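Local structure of uncharacterized protein (Bacteroides ovatus CL02T12C04, 6PTM) at residues A[284-295]-A[386-396]; A[411-421]-A[456-464]. The protein is an exo-carrageenase of glycoside hydrolase family 42, which probably removes units from the chain ends of carrageenan, a sulfated red-algal galactan. All blocks are in the same frame, centred on the assembly; numbering follows the deposited sequence. Where two conformers were deposited one is given.

Contact 1 of 2, residues A[284-295]-A[386-396]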
loop_
_atom_site.group_PDB
_atom_site.type_symbol
_atom_site.label_atom_id
_atom_site.label_comp_id
_atom_site.label_asym_id
_atom_site.label_seq_id
_atom_site.Cartn_x
_atom_site.Cartn_y
_atom_site.Cartn_z
ATOM N N THR A 284 17.234 -3.544 -11.468
ATOM C CA THR A 284 17.243 -2.771 -10.201
ATOM C C THR A 284 16.361 -1.528 -10.326
ATOM O O THR A 284 16.302 -0.789 -9.342
ATOM C CB THR A 284 18.663 -2.346 -9.801
ATOM O OG1 THR A 284 19.189 -1.375 -10.710
ATOM C CG2 THR A 284 19.591 -3.534 -9.750
ATOM N N GLY A 285 15.700 -1.298 -11.463
ATOM C CA GLY A 285 14.960 -0.033 -11.697
ATOM C C GLY A 285 13.832 0.239 -10.696
ATOM O O GLY A 285 13.553 1.440 -10.414
ATOM N N LEU A 286 13.161 -0.797 -10.198
ATOM C CA LEU A 286 12.129 -0.629 -9.141
ATOM C C LEU A 286 12.763 -0.888 -7.766
ATOM O O LEU A 286 12.034 -1.138 -6.802
ATOM C CB LEU A 286 10.922 -1.525 -9.436
ATOM C CG LEU A 286 9.831 -0.838 -10.256
ATOM C CD1 LEU A 286 8.828 -1.850 -10.733
ATOM C CD2 LEU A 286 9.120 0.272 -9.475
ATOM N N GLY A 287 14.090 -0.812 -7.694
ATOM C CA GLY A 287 14.793 -0.516 -6.452
ATOM C C GLY A 287 15.215 -1.753 -5.691
ATOM O O GLY A 287 15.133 -2.910 -6.234
ATOM N N TYR A 288 15.750 -1.478 -4.504
ATOM C CA TYR A 288 16.269 -2.455 -3.529
ATOM C C TYR A 288 15.313 -2.496 -2.336
ATOM O O TYR A 288 15.119 -1.486 -1.609
ATOM C CB TYR A 288 17.685 -2.070 -3.096
ATOM C CG TYR A 288 18.719 -2.067 -4.188
ATOM C CD1 TYR A 288 18.797 -1.007 -5.090
ATOM C CD2 TYR A 288 19.681 -3.063 -4.267
ATOM C CE1 TYR A 288 19.764 -0.975 -6.081
ATOM C CE2 TYR A 288 20.662 -3.043 -5.253
ATOM C CZ TYR A 288 20.700 -1.994 -6.160
ATOM O OH TYR A 288 21.659 -1.912 -7.121
ATOM N N MET A 289 14.712 -3.662 -2.142
ATOM C CA MET A 289 13.688 -3.891 -1.094
ATOM C C MET A 289 14.408 -4.361 0.169
ATOM O O MET A 289 14.968 -5.477 0.145
ATOM C CB MET A 289 12.708 -4.939 -1.617
ATOM C CG MET A 289 11.337 -4.864 -0.996
ATOM S SD MET A 289 11.314 -5.525 0.646
ATOM C CE MET A 289 11.900 -7.208 0.448
ATOM N N LEU A 290 14.475 -3.526 1.204
ATOM C CA LEU A 290 15.488 -3.706 2.271
ATOM C C LEU A 290 15.020 -4.742 3.300
ATOM O O LEU A 290 15.897 -5.306 3.950
ATOM C CB LEU A 290 15.825 -2.381 2.962
ATOM C CG LEU A 290 16.414 -1.303 2.060
ATOM C CD1 LEU A 290 16.678 -0.027 2.844
ATOM C CD2 LEU A 290 17.671 -1.783 1.356
ATOM N N CYS A 291 13.715 -4.999 3.428
ATOM C CA CYS A 291 13.206 -6.071 4.305
ATOM C C CYS A 291 11.726 -6.339 4.001
ATOM O O CYS A 291 10.954 -5.365 3.812
ATOM C CB CYS A 291 13.353 -5.691 5.780
ATOM S SG CYS A 291 13.111 -7.084 6.919
ATOM N N ASN A 292 11.366 -7.619 4.045
ATOM C CA ASN A 292 9.991 -8.180 4.047
ATOM C C ASN A 292 9.309 -7.983 5.421
ATOM O O ASN A 292 9.719 -8.661 6.372
ATOM C CB ASN A 292 10.108 -9.676 3.740
ATOM C CG ASN A 292 8.773 -10.349 3.547
ATOM O OD1 ASN A 292 8.284 -10.544 2.414
ATOM N ND2 ASN A 292 8.186 -10.710 4.657
ATOM N N GLU A 293 8.240 -7.188 5.495
ATOM C CA GLU A 293 7.338 -7.038 6.678
ATOM C C GLU A 293 8.175 -6.956 7.946
ATOM O O GLU A 293 8.025 -7.770 8.863
ATOM C CB GLU A 293 6.338 -8.189 6.796
ATOM C CG GLU A 293 5.352 -8.234 5.632
ATOM C CD GLU A 293 4.096 -9.049 5.920
ATOM O OE1 GLU A 293 4.168 -9.934 6.805
ATOM O OE2 GLU A 293 3.074 -8.797 5.265
ATOM N N PRO A 294 9.136 -6.017 8.006
ATOM C CA PRO A 294 9.904 -5.806 9.235
ATOM C C PRO A 294 9.012 -5.334 10.396
ATOM O O PRO A 294 7.997 -4.629 10.172
ATOM C CB PRO A 294 10.895 -4.704 8.827
ATOM C CG PRO A 294 10.107 -3.930 7.820
ATOM C CD PRO A 294 9.475 -5.022 6.969
ATOM N N HIS A 295 9.377 -5.778 11.603
ATOM C CA HIS A 295 8.815 -5.299 12.881
ATOM C C HIS A 295 9.638 -5.904 14.010
ATOM O O HIS A 295 10.185 -7.045 13.833
ATOM C CB HIS A 295 7.297 -5.545 12.991
ATOM C CG HIS A 295 6.798 -6.843 12.419
ATOM N ND1 HIS A 295 6.765 -8.000 13.151
ATOM C CD2 HIS A 295 6.238 -7.144 11.218
ATOM C CE1 HIS A 295 6.268 -8.979 12.415
ATOM N NE2 HIS A 295 5.905 -8.481 11.230
ATOM N N ASP A 386 26.148 1.324 -5.682
ATOM C CA ASP A 386 25.209 1.756 -6.759
ATOM C C ASP A 386 24.669 3.142 -6.425
ATOM O O ASP A 386 23.626 3.270 -5.774
ATOM C CB ASP A 386 24.049 0.766 -6.912
ATOM C CG ASP A 386 23.050 1.153 -7.989
ATOM O OD1 ASP A 386 23.239 2.213 -8.601
ATOM O OD2 ASP A 386 22.054 0.427 -8.150
ATOM N N PRO A 387 25.340 4.228 -6.861
ATOM C CA PRO A 387 24.941 5.570 -6.440
ATOM C C PRO A 387 23.570 6.016 -6.997
ATOM O O PRO A 387 23.024 6.961 -6.458
ATOM C CB PRO A 387 26.100 6.459 -6.925
ATOM C CG PRO A 387 27.227 5.483 -7.258
ATOM C CD PRO A 387 26.520 4.232 -7.749
ATOM N N GLN A 388 22.997 5.277 -7.953
ATOM C CA GLN A 388 21.620 5.480 -8.474
ATOM C C GLN A 388 20.581 4.620 -7.710
ATOM O O GLN A 388 19.431 4.624 -8.091
ATOM C CB GLN A 388 21.571 5.142 -9.971
ATOM C CG GLN A 388 22.568 5.924 -10.820
ATOM C CD GLN A 388 22.469 7.400 -10.516
ATOM O OE1 GLN A 388 23.424 8.030 -10.052
ATOM N NE2 GLN A 388 21.285 7.959 -10.736
ATOM N N ALA A 389 20.946 3.890 -6.671
ATOM C CA ALA A 389 20.028 2.915 -6.036
ATOM C C ALA A 389 18.799 3.647 -5.493
ATOM O O ALA A 389 18.945 4.634 -4.778
ATOM C CB ALA A 389 20.727 2.154 -4.934
ATOM N N LYS A 390 17.623 3.100 -5.755
ATOM C CA LYS A 390 16.392 3.527 -5.072
ATOM C C LYS A 390 16.040 2.411 -4.091
ATOM O O LYS A 390 16.084 1.244 -4.491
ATOM C CB LYS A 390 15.329 3.851 -6.113
ATOM C CG LYS A 390 15.691 4.909 -7.146
ATOM C CD LYS A 390 14.402 5.594 -7.568
ATOM C CE LYS A 390 14.323 6.254 -8.925
ATOM N NZ LYS A 390 15.573 6.279 -9.684
ATOM N N THR A 391 15.753 2.764 -2.846
ATOM C CA THR A 391 15.406 1.782 -1.813
ATOM C C THR A 391 13.949 1.959 -1.419
ATOM O O THR A 391 13.404 3.083 -1.495
ATOM C CB THR A 391 16.357 1.855 -0.616
ATOM O OG1 THR A 391 16.158 3.091 0.078
ATOM C CG2 THR A 391 17.800 1.704 -1.047
ATOM N N HIS A 392 13.408 0.867 -0.906
ATOM C CA HIS A 392 12.104 0.821 -0.237
ATOM C C HIS A 392 12.077 -0.369 0.693
ATOM O O HIS A 392 12.979 -1.217 0.655
ATOM C CB HIS A 392 10.970 0.787 -1.282
ATOM C CG HIS A 392 11.153 -0.248 -2.331
ATOM N ND1 HIS A 392 10.496 -1.466 -2.290
ATOM C CD2 HIS A 392 11.879 -0.232 -3.467
ATOM C CE1 HIS A 392 10.831 -2.168 -3.351
ATOM N NE2 HIS A 392 11.683 -1.420 -4.112
ATOM N N ILE A 393 11.001 -0.431 1.455
ATOM C CA ILE A 393 10.783 -1.442 2.512
ATOM C C ILE A 393 9.360 -1.989 2.349
ATOM O O ILE A 393 8.420 -1.175 2.130
ATOM C CB ILE A 393 11.039 -0.775 3.878
ATOM C CG1 ILE A 393 12.420 -0.112 3.941
ATOM C CG2 ILE A 393 10.837 -1.748 5.026
ATOM C CD1 ILE A 393 12.522 0.943 5.059
ATOM N N LYS A 394 9.189 -3.308 2.468
ATOM C CA LYS A 394 7.832 -3.914 2.382
ATOM C C LYS A 394 7.132 -3.715 3.736
ATOM O O LYS A 394 7.000 -4.668 4.535
ATOM C CB LYS A 394 7.906 -5.368 1.943
ATOM C CG LYS A 394 6.534 -6.021 1.802
ATOM C CD LYS A 394 6.582 -7.492 1.621
ATOM C CE LYS A 394 7.276 -7.898 0.326
ATOM N NZ LYS A 394 7.207 -9.369 0.102
ATOM N N ILE A 395 6.737 -2.475 3.996
ATOM C CA ILE A 395 6.130 -2.074 5.292
ATOM C C ILE A 395 4.670 -2.514 5.297
ATOM O O ILE A 395 3.977 -2.254 4.307
ATOM C CB ILE A 395 6.239 -0.561 5.509
ATOM C CG1 ILE A 395 7.696 -0.116 5.646
ATOM C CG2 ILE A 395 5.394 -0.156 6.697
ATOM C CD1 ILE A 395 7.850 1.373 5.451
ATOM N N MET A 396 4.220 -3.109 6.400
ATOM C CA MET A 396 2.783 -3.424 6.585
ATOM C C MET A 396 2.076 -2.125 6.950
ATOM O O MET A 396 2.298 -1.616 8.028
ATOM C CB MET A 396 2.605 -4.440 7.709
ATOM C CG MET A 396 3.177 -5.798 7.374
ATOM S SD MET A 396 3.540 -6.722 8.875
ATOM C CE MET A 396 1.984 -6.604 9.786
HETATM O O HOH W 1 17.581 1.373 -8.025
HETATM O O HOH W 2 20.229 0.912 -9.855
HETATM O O HOH W 3 14.917 3.550 -11.009
HETATM O O HOH W 4 6.127 -4.277 8.375
#

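Contact 2 of 2, residues A[411-421]-A[456-464]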
loop_
_atom_site.group_PDB
_atom_site.type_symbol
_atom_site.label_atom_id
_atom_site.label_comp_id
_atom_site.label_asym_id
_atom_site.label_seq_id
_atom_site.Cartn_x
_atom_site.Cartn_y
_atom_site.Cartn_z
ATOM N N LEU A 411 6.352 5.068 9.979
ATOM C CA LEU A 411 5.968 5.091 8.542
ATOM C C LEU A 411 6.446 6.408 7.911
ATOM O O LEU A 411 6.849 6.422 6.727
ATOM C CB LEU A 411 4.444 4.923 8.397
ATOM C CG LEU A 411 3.922 4.831 6.965
ATOM C CD1 LEU A 411 4.669 3.787 6.169
ATOM C CD2 LEU A 411 2.433 4.519 6.937
ATOM N N GLU A 412 6.343 7.519 8.631
ATOM C CA GLU A 412 6.763 8.818 8.067
ATOM C C GLU A 412 8.259 8.752 7.752
ATOM O O GLU A 412 8.644 9.074 6.627
ATOM C CB GLU A 412 6.559 9.968 9.041
ATOM C CG GLU A 412 7.158 11.244 8.510
ATOM C CD GLU A 412 6.723 12.499 9.260
ATOM O OE1 GLU A 412 6.530 12.357 10.480
ATOM O OE2 GLU A 412 6.604 13.600 8.653
ATOM N N ALA A 413 9.073 8.333 8.719
ATOM C CA ALA A 413 10.543 8.393 8.556
ATOM C C ALA A 413 10.934 7.401 7.455
ATOM O O ALA A 413 11.732 7.761 6.588
ATOM C CB ALA A 413 11.253 8.142 9.862
ATOM N N LEU A 414 10.368 6.198 7.451
ATOM C CA LEU A 414 10.798 5.172 6.470
ATOM C C LEU A 414 10.330 5.599 5.082
ATOM O O LEU A 414 11.074 5.374 4.129
ATOM C CB LEU A 414 10.291 3.788 6.870
ATOM C CG LEU A 414 10.836 3.292 8.205
ATOM C CD1 LEU A 414 10.331 1.894 8.509
ATOM C CD2 LEU A 414 12.352 3.291 8.226
ATOM N N THR A 415 9.156 6.225 4.978
ATOM C CA THR A 415 8.636 6.706 3.672
ATOM C C THR A 415 9.542 7.828 3.140
ATOM O O THR A 415 10.000 7.736 1.973
ATOM C CB THR A 415 7.175 7.122 3.773
ATOM O OG1 THR A 415 6.439 5.926 4.054
ATOM C CG2 THR A 415 6.738 7.768 2.483
ATOM N N ARG A 416 9.872 8.786 3.990
ATOM C CA ARG A 416 10.743 9.935 3.634
ATOM C C ARG A 416 12.122 9.416 3.205
ATOM O O ARG A 416 12.655 9.900 2.198
ATOM C CB ARG A 416 10.834 10.869 4.838
ATOM C CG ARG A 416 11.850 11.992 4.698
ATOM C CD ARG A 416 12.087 12.633 6.057
ATOM N NE ARG A 416 12.915 11.747 6.847
ATOM C CZ ARG A 416 12.934 11.699 8.169
ATOM N NH1 ARG A 416 12.188 12.521 8.866
ATOM N NH2 ARG A 416 13.724 10.839 8.780
ATOM N N ASN A 417 12.651 8.467 3.956
ATOM C CA ASN A 417 14.014 7.916 3.734
ATOM C C ASN A 417 14.100 7.038 2.483
ATOM O O ASN A 417 15.236 6.699 2.081
ATOM C CB ASN A 417 14.534 7.197 4.970
ATOM C CG ASN A 417 14.795 8.177 6.091
ATOM O OD1 ASN A 417 14.660 9.383 5.873
ATOM N ND2 ASN A 417 15.116 7.670 7.275
ATOM N N SER A 418 12.954 6.663 1.927
ATOM C CA SER A 418 12.896 5.751 0.763
ATOM C C SER A 418 12.677 6.524 -0.541
ATOM O O SER A 418 11.826 7.395 -0.576
ATOM C CB SER A 418 11.787 4.758 0.955
ATOM O OG SER A 418 12.096 3.809 1.944
ATOM N N GLU A 419 13.442 6.186 -1.571
ATOM C CA GLU A 419 13.295 6.763 -2.932
ATOM C C GLU A 419 11.964 6.303 -3.548
ATOM O O GLU A 419 11.431 7.026 -4.369
ATOM C CB GLU A 419 14.515 6.452 -3.797
ATOM C CG GLU A 419 15.795 7.071 -3.275
ATOM C CD GLU A 419 16.372 6.501 -1.987
ATOM O OE1 GLU A 419 16.176 5.307 -1.693
ATOM O OE2 GLU A 419 17.023 7.269 -1.282
ATOM N N ILE A 420 11.531 5.082 -3.218
ATOM C CA ILE A 420 10.249 4.483 -3.697
ATOM C C ILE A 420 9.395 4.188 -2.450
ATOM O O ILE A 420 9.967 3.732 -1.482
ATOM C CB ILE A 420 10.524 3.211 -4.532
ATOM C CG1 ILE A 420 11.202 3.502 -5.875
ATOM C CG2 ILE A 420 9.268 2.377 -4.709
ATOM C CD1 ILE A 420 11.727 2.282 -6.578
ATOM N N ILE A 421 8.096 4.484 -2.479
ATOM C CA ILE A 421 7.188 4.190 -1.336
ATOM C C ILE A 421 6.886 2.698 -1.379
ATOM O O ILE A 421 6.130 2.271 -2.249
ATOM C CB ILE A 421 5.926 5.056 -1.371
ATOM C CG1 ILE A 421 6.284 6.539 -1.403
ATOM C CG2 ILE A 421 5.040 4.732 -0.192
ATOM C CD1 ILE A 421 5.106 7.426 -1.677
ATOM N N PHE A 456 -1.457 9.068 3.810
ATOM C CA PHE A 456 -0.409 9.484 4.762
ATOM C C PHE A 456 0.955 9.428 4.043
ATOM O O PHE A 456 1.716 10.417 4.092
ATOM C CB PHE A 456 -0.516 8.680 6.058
ATOM C CG PHE A 456 0.543 9.035 7.069
ATOM C CD1 PHE A 456 0.398 10.147 7.889
ATOM C CD2 PHE A 456 1.730 8.310 7.142
ATOM C CE1 PHE A 456 1.396 10.489 8.801
ATOM C CE2 PHE A 456 2.710 8.640 8.077
ATOM C CZ PHE A 456 2.552 9.734 8.894
ATOM N N MET A 457 1.270 8.298 3.425
ATOM C CA MET A 457 2.544 8.096 2.697
ATOM C C MET A 457 2.687 9.188 1.599
ATOM O O MET A 457 3.782 9.760 1.466
ATOM C CB MET A 457 2.559 6.696 2.080
ATOM C CG MET A 457 2.740 5.575 3.049
ATOM S SD MET A 457 2.571 3.960 2.182
ATOM C CE MET A 457 1.517 3.033 3.296
ATOM N N LYS A 458 1.630 9.502 0.836
ATOM C CA LYS A 458 1.728 10.519 -0.229
ATOM C C LYS A 458 1.757 11.933 0.382
ATOM O O LYS A 458 2.353 12.827 -0.252
ATOM C CB LYS A 458 0.588 10.375 -1.232
ATOM C CG LYS A 458 0.629 9.098 -2.066
ATOM C CD LYS A 458 1.751 9.105 -3.106
ATOM C CE LYS A 458 1.304 9.862 -4.330
ATOM N NZ LYS A 458 2.372 9.930 -5.333
ATOM N N SER A 459 1.206 12.150 1.576
ATOM C CA SER A 459 1.372 13.441 2.295
ATOM C C SER A 459 2.853 13.637 2.628
ATOM O O SER A 459 3.383 14.763 2.446
ATOM C CB SER A 459 0.488 13.506 3.513
ATOM O OG SER A 459 -0.909 13.536 3.134
ATOM N N VAL A 460 3.507 12.571 3.079
ATOM C CA VAL A 460 4.939 12.598 3.469
ATOM C C VAL A 460 5.815 12.820 2.230
ATOM O O VAL A 460 6.668 13.758 2.266
ATOM C CB VAL A 460 5.348 11.321 4.219
ATOM C CG1 VAL A 460 6.861 11.275 4.419
ATOM C CG2 VAL A 460 4.641 11.233 5.553
ATOM N N SER A 461 5.586 12.026 1.168
ATOM C CA SER A 461 6.400 12.014 -0.079
ATOM C C SER A 461 5.508 12.048 -1.299
ATOM O O SER A 461 5.137 10.996 -1.815
ATOM C CB SER A 461 7.270 10.800 -0.134
ATOM O OG SER A 461 8.221 10.831 0.910
ATOM N N PRO A 462 5.086 13.232 -1.795
ATOM C CA PRO A 462 4.191 13.262 -2.957
ATOM C C PRO A 462 4.839 12.879 -4.297
ATOM O O PRO A 462 4.063 12.571 -5.220
ATOM C CB PRO A 462 3.669 14.714 -2.990
ATOM C CG PRO A 462 4.711 15.490 -2.248
ATOM C CD PRO A 462 5.311 14.559 -1.211
ATOM N N ASP A 463 6.178 12.848 -4.405
ATOM C CA ASP A 463 6.860 12.830 -5.731
ATOM C C ASP A 463 7.637 11.530 -5.965
ATOM O O ASP A 463 8.700 11.556 -6.635
ATOM C CB ASP A 463 7.757 14.071 -5.875
ATOM C CG ASP A 463 6.947 15.364 -5.808
ATOM O OD1 ASP A 463 5.730 15.325 -6.117
ATOM O OD2 ASP A 463 7.517 16.387 -5.405
ATOM N N LYS A 464 7.086 10.425 -5.510
ATOM C CA LYS A 464 7.705 9.084 -5.558
ATOM C C LYS A 464 6.732 8.059 -6.117
ATOM O O LYS A 464 5.516 8.154 -5.892
ATOM C CB LYS A 464 8.156 8.617 -4.171
ATOM C CG LYS A 464 9.267 9.453 -3.571
ATOM C CD LYS A 464 9.551 9.076 -2.116
ATOM C CE LYS A 464 10.556 9.997 -1.477
ATOM N NZ LYS A 464 10.685 9.689 -0.045
#

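Contact 1 of 2, residues A[284-295]-A[386-396]
Strands 288-292 and 391-394 run parallel, their axes 4.6 Å apart at 30°, and a beta bulge shifts the pairing by one residue between Met-289 and Asn-292. Tyr-288 N gives to Lys-390 O, Tyr-288 O takes from His-392 N, Leu-290 N gives to His-392 O, and past the bulge Cys-291 O takes from Lys-394 N. His-392 CG sits between its backbone N and carbonyl carbon (chi1 50°), turning the imidazole toward the turn before strand 288-292; NE2 lies in the carbonyl plane of Leu-286 and donates to its O (2.7 Å), but the bond is bent (138° at the hydrogen), the oxygen out of the ring plane. Met-289 CG packs on His-392 CE1 (3.6 Å), the side chains crossing at about a right angle. Tyr-288 OH donates to the anti lone pair of Asp-386 OD2 (2.6 Å). Lys-394 runs alongside Asn-292, giving NZ to its OD1 (2.8 Å) and to a salt bridge with Glu-470. In the parallel sheet, consistent with the (beta/alpha)8 barrel of family 42, strand 288-292 lies between 225-230 and 391-394; helix 358-385, which leads into 391-394, packs against Leu-290, Ala-389 and Thr-391, while His-392 and Lys-394 meet strand 466-471.

Contact 2 of 2, residues A[411-421]-A[456-464]
Lys-464 reaches over to the C-terminal end of helix 411-417 and places NZ among three backbone carbonyls: Ser-418 O at 2.6 Å, Thr-415 O at 2.9 Å and Arg-416 O at 3.0 Å. The three are met differently. NZ lies 21° off the carbonyl plane of Ser-418 with a C=O...N angle of 158°, but stands well above the plane of Arg-416. A fourth bond, to Ser-461 OG (2.9 Å), ties the ammonium back to its own segment. The lysine chain is extended beyond CG, and its CG and CD run past Glu-419 O and Ser-418 O on the way in. Thr-415 O is shared, because Ser-418 N donates to it from the opposite face of its plane. One turn earlier Thr-415 OG1 bonds Leu-411 O, and its CG2, anti to the backbone N, is directed at Met-457 O and Ser-461 OG.

Outward from this network the packing is mostly apolar. Ile-421 lays CG2 against Met-457 SD (3.5 Å), while its CD1 touches Ser-461 O and Lys-458 CD. Val-460 CG1 fits against Glu-412 O (3.6 Å) and the CB of Arg-416. Leu-411 CD2 meets both Phe-456 CD2 (3.9 Å) and Met-457 CE, and Glu-412 N approaches the ring edge of Phe-456 in plane; Trp-400 stacks on that ring. The two helix segments cross at -54°, with axes 9.3 Å apart.

In this chemistry a lysine side chain from a distant part of the chain gathers backbone carbonyls at the C-terminal end of helix 411-417. The ammonium bonds them where the helix ends, adding to the amide of Ser-418 at Thr-415 O, and the carbonyl end of the helix dipole would probably favour its positive charge.

Both contacts are mostly buried, with centres about 12 Å apart, and they follow one another along the chain. Contact 1 is built on strand-to-strand backbone bonds with side-chain bonds added; contact 2 packs helix 411-417 and what follows it against the end of helix 448-460, with no backbone-to-backbone bond, one lysine supplying all the hydrogen bonds between its segments. Contact 2 also reaches nearer the surface, at Arg-416. The two meet where strand 391-394 passes residues 418-420: Thr-391 N probably bonds Glu-419 OE1 (2.8 Å), and Thr-391 O probably bonds Ile-420 N (3.2 Å). Strand 421-423 then pairs with 466-471, whose side chains also touch His-392 and Lys-394 of contact 1.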